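Local coordinates for protein 'Carboxyl esterase 2 (Tuber melanosporum Mel28, PDB 5MIF) that probably hydrolyses carboxylic ester bonds as an archaeal-like carboxylesterase of the alpha/beta hydrolase fold, at residues R129-I132 / T133-R137. Numbering follows the deposited sequence.
Sequences RGLI and TNLIR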
loop_
_atom_site.group_PDB
_atom_site.type_symbol
_atom_site.label_atom_id
_atom_site.label_comp_id
_atom_site.label_asym_id
_atom_site.label_seq_id
_atom_site.Cartn_x
_atom_site.Cartn_y
_atom_site.Cartn_z
ATOM N N ARG A 129 11.865 3.985 -18.466
ATOM C CA ARG A 129 10.840 4.754 -19.173
ATOM C C ARG A 129 9.432 4.415 -18.667
ATOM O O ARG A 129 8.592 5.293 -18.557
ATOM C CB ARG A 129 10.914 4.534 -20.692
ATOM C CG ARG A 129 9.813 5.283 -21.460
ATOM C CD ARG A 129 9.990 5.216 -22.962
ATOM N NE ARG A 129 9.902 3.843 -23.462
ATOM C CZ ARG A 129 9.973 3.509 -24.749
ATOM N NH1 ARG A 129 10.108 4.454 -25.676
ATOM N NH2 ARG A 129 9.900 2.231 -25.116
ATOM N N GLY A 130 9.183 3.142 -18.381
ATOM C CA GLY A 130 7.887 2.690 -17.900
ATOM C C GLY A 130 7.517 3.293 -16.548
ATOM O O GLY A 130 6.394 3.747 -16.337
ATOM N N LEU A 131 8.458 3.268 -15.617
ATOM C CA LEU A 131 8.232 3.835 -14.299
ATOM C C LEU A 131 8.099 5.360 -14.372
ATOM O O LEU A 131 7.233 5.938 -13.722
ATOM C CB LEU A 131 9.358 3.435 -13.336
ATOM C CG LEU A 131 9.212 4.030 -11.929
ATOM C CD1 LEU A 131 7.798 3.773 -11.353
ATOM C CD2 LEU A 131 10.289 3.494 -11.004
ATOM N N ILE A 132 8.948 6.013 -15.160
ATOM C CA ILE A 132 8.875 7.456 -15.308
ATOM C C ILE A 132 7.509 7.892 -15.849
ATOM O O ILE A 132 6.914 8.866 -15.372
ATOM C CB ILE A 132 9.981 7.983 -16.225
ATOM C CG1 ILE A 132 11.348 7.775 -15.581
ATOM C CG2 ILE A 132 9.797 9.461 -16.491
ATOM C CD1 ILE A 132 12.481 8.000 -16.551
ATOM N N THR A 133 7.017 7.163 -16.845
ATOM C CA THR A 133 5.709 7.444 -17.438
ATOM C C THR A 133 4.578 7.314 -16.414
ATOM O O THR A 133 3.724 8.191 -16.304
ATOM C CB THR A 133 5.414 6.490 -18.606
ATOM O OG1 THR A 133 6.470 6.572 -19.570
ATOM C CG2 THR A 133 4.074 6.834 -19.247
ATOM N N ASN A 134 4.597 6.214 -15.667
ATOM C CA ASN A 134 3.647 5.977 -14.591
ATOM C C ASN A 134 3.671 7.117 -13.561
ATOM O O ASN A 134 2.623 7.617 -13.165
ATOM C CB ASN A 134 3.940 4.629 -13.913
ATOM C CG ASN A 134 3.389 3.454 -14.694
ATOM O OD1 ASN A 134 2.413 3.603 -15.433
ATOM N ND2 ASN A 134 4.013 2.281 -14.553
ATOM N N LEU A 135 4.865 7.508 -13.125
ATOM C CA LEU A 135 5.039 8.599 -12.173
ATOM C C LEU A 135 4.455 9.885 -12.724
ATOM O O LEU A 135 3.763 10.626 -12.023
ATOM C CB LEU A 135 6.519 8.803 -11.853
ATOM C CG LEU A 135 7.132 7.807 -10.870
ATOM C CD1 LEU A 135 8.578 8.197 -10.611
ATOM C CD2 LEU A 135 6.324 7.765 -9.565
ATOM N N ILE A 136 4.760 10.173 -13.982
ATOM C CA ILE A 136 4.249 11.389 -14.585
ATOM C C ILE A 136 2.730 11.322 -14.735
ATOM O O ILE A 136 2.041 12.301 -14.446
ATOM C CB ILE A 136 4.899 11.665 -15.937
ATOM C CG1 ILE A 136 6.349 12.103 -15.711
ATOM C CG2 ILE A 136 4.133 12.757 -16.697
ATOM C CD1 ILE A 136 7.092 12.371 -16.970
ATOM N N ARG A 137 2.203 10.174 -15.158
ATOM C CA ARG A 137 0.756 10.059 -15.324
ATOM C C ARG A 137 0.045 10.273 -13.993
ATOM O O ARG A 137 -0.895 11.056 -13.924
ATOM C CB ARG A 137 0.342 8.704 -15.900
ATOM C CG ARG A 137 -1.165 8.646 -16.243
ATOM C CD ARG A 137 -1.701 7.237 -16.221
ATOM N NE ARG A 137 -0.745 6.308 -16.811
ATOM C CZ ARG A 137 -0.148 5.325 -16.141
ATOM N NH1 ARG A 137 -0.407 5.142 -14.845
ATOM N NH2 ARG A 137 0.715 4.530 -16.763
HETATM O O HOH W 1 4.328 3.126 -18.086
#
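With chi1 at -56°, T133 sets OG1 beside its own backbone N and opposite its carbonyl carbon, which points the hydroxyl back one helical turn at R129. T133 OG1 donates to R129 O over 2.7 Å, while T133 N reaches that same R129 O at 3.0 Å; the two donors approach from opposite faces of the carbonyl plane, so one oxygen is gripped twice. With alanine in place of T133 the hydroxyl is gone, and R129 O would probably keep just the backbone bond from this position. The next carbonyl is shared too: G130 O accepts N134 N at 3.1 Å, with an N-H...O angle of 167°, and also a water 2.8 Å from G130 O, which makes a weak second link to N134 OD1. The buried face, formed by L131, I132, L135 and I136, is held by apolar contacts. I132 and I136 run alongside each other, CG2 of I132 lying 4.0 Å from CD1 of I136, whereas L131 CD1 meets L135 CG at 4.1 Å with the two leucines crossing at a slant. These are successive turns of helix 129-139, the crossover between parallel strands 109-115 and 142-147. The leucines rest on Y114 of the former; I132 rests on F145 and I136 on V143 of the latter, and both also touch Y95 of strand 90-97.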